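Local coordinates for protein 2-oxo-1,2-dihydroquinoline 8-monooxygenase, oxygenase component (Pseudomonas putida, PDB 1Z02) that is the oxygenase component of a Rieske-type monooxygenase that hydroxylates 2-oxoquinoline at carbon 8, using a [2Fe-2S] cluster and a mononuclear iron, at residues 31-34 / 39-42; 60-65 / 413-418; 139-144 / 148-153. All coordinates share one frame; numbering follows the deposited sequence.

Interaction 1 of 3, residues 31-34 / 39-42; sequences QPYK and GFIN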
loop_
_atom_site.group_PDB
_atom_site.type_symbol
_atom_site.label_atom_id
_atom_site.label_comp_id
_atom_site.label_asym_id
_atom_site.label_seq_id
_atom_site.Cartn_x
_atom_site.Cartn_y
_atom_site.Cartn_z
ATOM N N GLN A 31 1.094 14.955 -26.907
ATOM C CA GLN A 31 1.839 13.820 -26.378
ATOM C C GLN A 31 2.680 14.260 -25.177
ATOM O O GLN A 31 2.762 13.541 -24.185
ATOM C CB GLN A 31 2.752 13.217 -27.454
ATOM C CG GLN A 31 3.476 11.932 -27.013
ATOM C CD GLN A 31 2.521 10.831 -26.576
ATOM O OE1 GLN A 31 1.618 10.453 -27.321
ATOM N NE2 GLN A 31 2.718 10.308 -25.368
ATOM N N PRO A 32 3.318 15.446 -25.246
ATOM C CA PRO A 32 4.129 15.910 -24.115
ATOM C C PRO A 32 3.307 16.033 -22.821
ATOM O O PRO A 32 3.817 15.794 -21.720
ATOM C CB PRO A 32 4.650 17.262 -24.596
ATOM C CG PRO A 32 4.795 17.048 -26.068
ATOM C CD PRO A 32 3.502 16.333 -26.409
ATOM N N TYR A 33 2.036 16.407 -22.967
ATOM C CA TYR A 33 1.120 16.554 -21.836
ATOM C C TYR A 33 0.778 15.173 -21.269
ATOM O O TYR A 33 0.622 15.010 -20.063
ATOM C CB TYR A 33 -0.154 17.278 -22.293
ATOM C CG TYR A 33 -1.144 17.624 -21.192
ATOM C CD1 TYR A 33 -2.120 16.716 -20.793
ATOM C CD2 TYR A 33 -1.126 18.878 -20.581
ATOM C CE1 TYR A 33 -3.066 17.054 -19.815
ATOM C CE2 TYR A 33 -2.064 19.225 -19.598
ATOM C CZ TYR A 33 -3.032 18.310 -19.225
ATOM O OH TYR A 33 -3.986 18.655 -18.291
ATOM N N LYS A 34 0.650 14.182 -22.147
ATOM C CA LYS A 34 0.357 12.822 -21.709
ATOM C C LYS A 34 1.556 12.284 -20.939
ATOM O O LYS A 34 1.418 11.419 -20.063
ATOM C CB LYS A 34 0.105 11.909 -22.904
ATOM C CG LYS A 34 -1.141 12.193 -23.711
ATOM C CD LYS A 34 -1.339 11.070 -24.718
ATOM C CE LYS A 34 -2.637 11.207 -25.494
ATOM N NZ LYS A 34 -2.912 9.955 -26.274
ATOM N N GLY A 39 4.493 16.368 -13.677
ATOM C CA GLY A 39 4.409 17.817 -13.784
ATOM C C GLY A 39 5.418 18.480 -14.710
ATOM O O GLY A 39 6.381 17.855 -15.167
ATOM N N PHE A 40 5.180 19.760 -14.991
ATOM C CA PHE A 40 6.069 20.546 -15.845
ATOM C C PHE A 40 7.088 21.204 -14.924
ATOM O O PHE A 40 6.721 21.940 -14.005
ATOM C CB PHE A 40 5.270 21.604 -16.614
ATOM C CG PHE A 40 4.381 21.032 -17.691
ATOM C CD1 PHE A 40 3.029 21.344 -17.737
ATOM C CD2 PHE A 40 4.901 20.178 -18.666
ATOM C CE1 PHE A 40 2.209 20.824 -18.731
ATOM C CE2 PHE A 40 4.078 19.653 -19.669
ATOM C CZ PHE A 40 2.732 19.976 -19.698
ATOM N N ILE A 41 8.367 20.923 -15.152
ATOM C CA ILE A 41 9.408 21.483 -14.311
ATOM C C ILE A 41 9.966 22.753 -14.947
ATOM O O ILE A 41 9.736 23.008 -16.129
ATOM C CB ILE A 41 10.522 20.433 -14.070
ATOM C CG1 ILE A 41 11.352 20.823 -12.845
ATOM C CG2 ILE A 41 11.386 20.287 -15.310
ATOM C CD1 ILE A 41 12.272 19.724 -12.360
ATOM N N ASN A 42 10.692 23.540 -14.159
ATOM C CA ASN A 42 11.259 24.806 -14.605
ATOM C C ASN A 42 10.123 25.815 -14.745
ATOM O O ASN A 42 10.019 26.513 -15.756
ATOM C CB ASN A 42 11.986 24.639 -15.943
ATOM C CG ASN A 42 13.183 23.718 -15.840
ATOM O OD1 ASN A 42 13.563 23.066 -16.808
ATOM N ND2 ASN A 42 13.790 23.671 -14.667
#
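F40 brings CZ obliquely to the Y33 ring, where F40 CZ lies 4.1 Å from Y33 CD2, an apolar contact. CD2 of Y33 sits at the edge of the F40 ring, near its plane. The two side chains cross at about a right angle. A second, longer approach follows on the same ring, where F40 CE2 is 4.4 Å from P32 O. The contact is small, 98 Å² in all, but Y33 and F40 are both buried. F40 CA is 8.7 Å from Y33 CA, and F40 CG, beside its backbone N (chi1 -71°), carries the ring across. The segments form a short helix-loop connection into strand 43-49, the first strand of the three-stranded sheet that also holds 147-152 and 141-144. At G39, just before F40, the backbone angles would jam a CB against the preceding carbonyl oxygen. Helix 392-404 lies alongside, and its A401 touches both Y33 and F40. Y33 OH is hydrogen-bonded to W397 NE1, and the two rings meet with their planes at about 85°. Y33 O takes a hydrogen bond from R210, and F40 O is hydrogen-bonded to Y45 OH.

Interaction 2 of 3, residues 60-65 / 413-418; sequences GIQICG and RGVAGA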
loop_
_atom_site.group_PDB
_atom_site.type_symbol
_atom_site.label_atom_id
_atom_site.label_comp_id
_atom_site.label_asym_id
_atom_site.label_seq_id
_atom_site.Cartn_x
_atom_site.Cartn_y
_atom_site.Cartn_z
ATOM N N GLY A 60 9.664 21.769 5.059
ATOM C CA GLY A 60 9.916 20.978 3.868
ATOM C C GLY A 60 8.633 20.667 3.115
ATOM O O GLY A 60 7.586 20.425 3.730
ATOM N N ILE A 61 8.711 20.687 1.785
ATOM C CA ILE A 61 7.580 20.390 0.904
ATOM C C ILE A 61 8.092 19.552 -0.268
ATOM O O ILE A 61 9.268 19.167 -0.308
ATOM C CB ILE A 61 6.939 21.686 0.329
ATOM C CG1 ILE A 61 7.976 22.470 -0.478
ATOM C CG2 ILE A 61 6.402 22.540 1.451
ATOM C CD1 ILE A 61 7.453 23.786 -1.033
ATOM N N GLN A 62 7.210 19.258 -1.213
ATOM C CA GLN A 62 7.598 18.495 -2.395
ATOM C C GLN A 62 6.747 18.953 -3.574
ATOM O O GLN A 62 5.516 18.956 -3.498
ATOM C CB GLN A 62 7.415 16.979 -2.173
ATOM C CG GLN A 62 8.110 16.142 -3.248
ATOM C CD GLN A 62 7.988 14.642 -3.047
ATOM O OE1 GLN A 62 8.728 13.876 -3.655
ATOM N NE2 GLN A 62 7.050 14.215 -2.214
ATOM N N ILE A 63 7.418 19.348 -4.656
ATOM C CA ILE A 63 6.760 19.823 -5.868
ATOM C C ILE A 63 7.426 19.201 -7.094
ATOM O O ILE A 63 8.653 19.197 -7.206
ATOM C CB ILE A 63 6.832 21.370 -5.980
ATOM C CG1 ILE A 63 6.082 22.014 -4.806
ATOM C CG2 ILE A 63 6.221 21.818 -7.312
ATOM C CD1 ILE A 63 6.249 23.525 -4.731
ATOM N N CYS A 64 6.619 18.682 -8.014
ATOM C CA CYS A 64 7.135 18.012 -9.207
ATOM C C CYS A 64 8.110 16.902 -8.831
ATOM O O CYS A 64 9.082 16.652 -9.544
ATOM C CB CYS A 64 7.821 18.998 -10.152
ATOM S SG CYS A 64 6.657 20.103 -11.030
ATOM N N GLY A 65 7.841 16.246 -7.704
ATOM C CA GLY A 65 8.695 15.169 -7.237
ATOM C C GLY A 65 9.987 15.637 -6.566
ATOM O O GLY A 65 10.735 14.829 -6.013
ATOM N N ARG A 413 13.685 9.892 -7.821
ATOM C CA ARG A 413 14.630 8.796 -7.601
ATOM C C ARG A 413 15.403 9.028 -6.299
ATOM O O ARG A 413 16.100 10.032 -6.151
ATOM C CB ARG A 413 15.613 8.685 -8.768
ATOM C CG ARG A 413 14.950 8.505 -10.126
ATOM C CD ARG A 413 14.151 7.202 -10.213
ATOM N NE ARG A 413 13.522 7.039 -11.526
ATOM C CZ ARG A 413 12.680 6.058 -11.845
ATOM N NH1 ARG A 413 12.156 5.996 -13.063
ATOM N NH2 ARG A 413 12.367 5.135 -10.947
ATOM N N GLY A 414 15.271 8.111 -5.348
ATOM C CA GLY A 414 15.971 8.273 -4.084
ATOM C C GLY A 414 15.368 9.345 -3.195
ATOM O O GLY A 414 16.068 9.950 -2.381
ATOM N N VAL A 415 14.073 9.589 -3.364
ATOM C CA VAL A 415 13.340 10.579 -2.580
ATOM C C VAL A 415 11.954 10.005 -2.257
ATOM O O VAL A 415 11.574 8.951 -2.775
ATOM C CB VAL A 415 13.162 11.908 -3.363
ATOM C CG1 VAL A 415 14.521 12.533 -3.655
ATOM C CG2 VAL A 415 12.424 11.644 -4.670
ATOM N N ALA A 416 11.207 10.685 -1.395
ATOM C CA ALA A 416 9.874 10.219 -1.035
ATOM C C ALA A 416 9.023 10.189 -2.297
ATOM O O ALA A 416 9.132 11.080 -3.134
ATOM C CB ALA A 416 9.247 11.154 0.001
ATOM N N GLY A 417 8.180 9.166 -2.434
ATOM C CA GLY A 417 7.329 9.066 -3.607
ATOM C C GLY A 417 7.971 8.333 -4.770
ATOM O O GLY A 417 7.289 7.975 -5.727
ATOM N N ALA A 418 9.282 8.121 -4.708
ATOM C CA ALA A 418 9.990 7.404 -5.770
ATOM C C ALA A 418 9.459 5.971 -5.815
ATOM O O ALA A 418 9.350 5.368 -6.882
ATOM C CB ALA A 418 11.477 7.400 -5.490
#
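The end of the Q62 side chain meets A416 O, and this is the closely packed part of the contact. Q62 CD stands 3.7 Å from A416 O. The Q62 side chain gets there by being straight: CG is anti to the backbone N (chi1 -167°), and the chain stays extended beyond it. Beside it, V415 touches the other segment through one methyl. V415 CG2 lies 3.8 Å from G65 O. With V415 CG1 beside the backbone N (chi1 -63°), CG2 falls between the backbone N and the carbonyl carbon.

The two backbones do not approach closely. The nearest CA atoms, those of G65 and G417, are 7.2 Å apart. Q62 lies on strand 58-63, an outer strand of a three-stranded antiparallel sheet in the Rieske domain. C64 and G65, both with positive phi, turn the chain into strand 66-73. Facing them, V415 to A418 form a type II beta turn, closed by the bond from A418 N to V415 O at 3.1 Å. A416 and G417 are its central residues, and the peptide between them carries A416 O, the atom nearest the Q62 side chain. G417 has phi 88°, where a CB would be jammed against that same oxygen.

Packing thins along the rest of the loop. R413 is exposed, and its CB points away from segment 60-65. This side of the loop meets a second subunit: G414 N bonds to D378 OD1 of that subunit, R413 packs on its T380 and A418 on its D378. A416, from the tight part, also touches N374 of that subunit. Within the same chain V415 also touches Q83, and its side chain is about 13 Å from the [2Fe-2S] cluster.

Interaction 3 of 3, residues 139-144 / 148-153; sequences YPVHEV and IFVFVR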
loop_
_atom_site.group_PDB
_atom_site.type_symbol
_atom_site.label_atom_id
_atom_site.label_comp_id
_atom_site.label_asym_id
_atom_site.label_seq_id
_atom_site.Cartn_x
_atom_site.Cartn_y
_atom_site.Cartn_z
ATOM N N TYR A 139 16.616 27.012 -5.246
ATOM C CA TYR A 139 15.399 27.329 -5.984
ATOM C C TYR A 139 15.021 28.787 -5.754
ATOM O O TYR A 139 14.804 29.216 -4.619
ATOM C CB TYR A 139 14.262 26.402 -5.554
ATOM C CG TYR A 139 14.607 24.948 -5.751
ATOM C CD1 TYR A 139 15.104 24.182 -4.703
ATOM C CD2 TYR A 139 14.525 24.363 -7.012
ATOM C CE1 TYR A 139 15.515 22.871 -4.908
ATOM C CE2 TYR A 139 14.937 23.054 -7.227
ATOM C CZ TYR A 139 15.431 22.318 -6.169
ATOM O OH TYR A 139 15.843 21.023 -6.382
ATOM N N PRO A 140 14.947 29.575 -6.837
ATOM C CA PRO A 140 14.596 30.992 -6.717
ATOM C C PRO A 140 13.270 31.187 -6.004
ATOM O O PRO A 140 12.308 30.480 -6.287
ATOM C CB PRO A 140 14.531 31.459 -8.169
ATOM C CG PRO A 140 15.514 30.587 -8.858
ATOM C CD PRO A 140 15.245 29.225 -8.238
ATOM N N VAL A 141 13.225 32.147 -5.089
ATOM C CA VAL A 141 12.010 32.435 -4.352
ATOM C C VAL A 141 11.524 33.843 -4.621
ATOM O O VAL A 141 12.314 34.783 -4.712
ATOM C CB VAL A 141 12.230 32.309 -2.829
ATOM C CG1 VAL A 141 10.979 32.737 -2.076
ATOM C CG2 VAL A 141 12.596 30.873 -2.472
ATOM N N HIS A 142 10.212 33.978 -4.742
ATOM C CA HIS A 142 9.595 35.271 -4.949
ATOM C C HIS A 142 8.356 35.343 -4.059
ATOM O O HIS A 142 7.312 34.770 -4.377
ATOM C CB HIS A 142 9.213 35.462 -6.414
ATOM C CG HIS A 142 8.686 36.829 -6.714
ATOM N ND1 HIS A 142 8.771 37.409 -7.954
ATOM C CD2 HIS A 142 8.059 37.735 -5.936
ATOM C CE1 HIS A 142 8.222 38.609 -7.927
ATOM N NE2 HIS A 142 7.780 38.830 -6.711
ATOM N N GLU A 143 8.489 36.046 -2.940
ATOM C CA GLU A 143 7.397 36.208 -1.987
ATOM C C GLU A 143 6.696 37.545 -2.229
ATOM O O GLU A 143 7.352 38.579 -2.381
ATOM C CB GLU A 143 7.947 36.162 -0.558
ATOM C CG GLU A 143 6.878 36.220 0.531
ATOM C CD GLU A 143 7.465 36.107 1.912
ATOM O OE1 GLU A 143 6.706 35.882 2.873
ATOM O OE2 GLU A 143 8.692 36.246 2.037
ATOM N N VAL A 144 5.367 37.522 -2.256
ATOM C CA VAL A 144 4.597 38.733 -2.497
ATOM C C VAL A 144 3.168 38.624 -1.954
ATOM O O VAL A 144 2.479 37.625 -2.173
ATOM C CB VAL A 144 4.542 39.052 -4.017
ATOM C CG1 VAL A 144 3.777 37.961 -4.755
ATOM C CG2 VAL A 144 3.889 40.403 -4.253
ATOM N N ILE A 148 4.287 32.792 -1.067
ATOM C CA ILE A 148 5.690 32.457 -1.282
ATOM C C ILE A 148 5.786 31.541 -2.504
ATOM O O ILE A 148 5.419 30.364 -2.429
ATOM C CB ILE A 148 6.308 31.711 -0.072
ATOM C CG1 ILE A 148 6.346 32.630 1.153
ATOM C CG2 ILE A 148 7.733 31.255 -0.411
ATOM C CD1 ILE A 148 6.945 31.990 2.384
ATOM N N PHE A 149 6.259 32.075 -3.628
ATOM C CA PHE A 149 6.406 31.277 -4.845
ATOM C C PHE A 149 7.840 30.782 -4.984
ATOM O O PHE A 149 8.789 31.478 -4.618
ATOM C CB PHE A 149 6.040 32.084 -6.101
ATOM C CG PHE A 149 4.606 32.530 -6.147
ATOM C CD1 PHE A 149 4.207 33.723 -5.542
ATOM C CD2 PHE A 149 3.648 31.754 -6.794
ATOM C CE1 PHE A 149 2.867 34.133 -5.587
ATOM C CE2 PHE A 149 2.319 32.148 -6.845
ATOM C CZ PHE A 149 1.924 33.344 -6.238
ATOM N N VAL A 150 7.994 29.569 -5.501
ATOM C CA VAL A 150 9.314 28.986 -5.694
ATOM C C VAL A 150 9.424 28.523 -7.132
ATOM O O VAL A 150 8.454 28.019 -7.702
ATOM C CB VAL A 150 9.549 27.766 -4.760
ATOM C CG1 VAL A 150 10.914 27.169 -5.012
ATOM C CG2 VAL A 150 9.446 28.192 -3.311
ATOM N N PHE A 151 10.594 28.722 -7.726
ATOM C CA PHE A 151 10.829 28.300 -9.101
ATOM C C PHE A 151 11.436 26.899 -9.030
ATOM O O PHE A 151 12.648 26.747 -8.807
ATOM C CB PHE A 151 11.807 29.251 -9.799
ATOM C CG PHE A 151 11.981 28.972 -11.265
ATOM C CD1 PHE A 151 10.952 29.233 -12.163
ATOM C CD2 PHE A 151 13.163 28.416 -11.746
ATOM C CE1 PHE A 151 11.096 28.944 -13.519
ATOM C CE2 PHE A 151 13.316 28.121 -13.106
ATOM C CZ PHE A 151 12.277 28.385 -13.991
ATOM N N VAL A 152 10.591 25.885 -9.207
ATOM C CA VAL A 152 11.030 24.494 -9.157
ATOM C C VAL A 152 11.694 24.145 -10.483
ATOM O O VAL A 152 11.035 24.059 -11.522
ATOM C CB VAL A 152 9.834 23.552 -8.896
ATOM C CG1 VAL A 152 10.333 22.125 -8.620
ATOM C CG2 VAL A 152 9.022 24.077 -7.720
ATOM N N ARG A 153 13.007 23.935 -10.441
ATOM C CA ARG A 153 13.773 23.653 -11.647
ATOM C C ARG A 153 14.647 22.411 -11.564
ATOM O O ARG A 153 14.895 21.878 -10.480
ATOM C CB ARG A 153 14.668 24.857 -11.962
ATOM C CG ARG A 153 15.566 25.231 -10.794
ATOM C CD ARG A 153 16.650 26.212 -11.174
ATOM N NE ARG A 153 17.448 26.609 -10.016
ATOM C CZ ARG A 153 18.435 27.499 -10.064
ATOM N NH1 ARG A 153 19.110 27.806 -8.965
ATOM N NH2 ARG A 153 18.749 28.080 -11.218
HETATM O O HOH W 1 16.010 20.040 -9.061
#
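V141 and I148 touch through their methyls, V141 CG1 to I148 CG2 at 3.9 Å, at the apolar centre of an antiparallel beta hairpin. It pairs strands 141-144 and 147-152, and strand 43-49 completes the sheet. V150, on the same face, packs CG1 against Y139 CB at 3.5 Å. On this face too, the extended E143 chain lays CG 3.7 Å from I148 CG1, while its carboxylate binds T50 and R72. F149 lies on the other face with H142, and V144 CG1 comes 4.0 Å from F149 CE1 at the ring edge.

Three hydrogen bonds join the backbones. F151 N gives to P140 O at 2.8 Å, and H142 and F149 bond each other in both directions, H142 N to F149 O at 2.9 Å and nearly straight (171°). P140 CD lies over one face of the R153 guanidinium, which pairs with D159. Y139 has CG beside its backbone N (chi1 -58°), which turns the ring edge to F151 O and R153 O. A valine here would probably leave both carbonyls without that edge and the water without its hydroxyl donor. That water accepts from Y139 OH (2.9 Å) and donates to R153 O (2.6 Å).

Overall arrangement
From the N terminus, interaction 1 comes first and closes a short loop between helix 31-34 and the residues leading into strand 43-49. Interaction 2 then closes a very long loop, from strand 58-63 to the loop at 413-418 before helix 423-430. Interaction 3, a local hairpin, is nested inside that loop. Interaction 1 is in series with both. The three meet where segments 39-42, 60-65 and 148-153 come together. F40 O packs on C64 SG, I63 CG2 on V152 CG2, and N42 N probably bonds to V152 O. The contacts thus link helix 31-34, two sheets that include Rieske-domain strands, and the loop between helices 392-404 and 423-430.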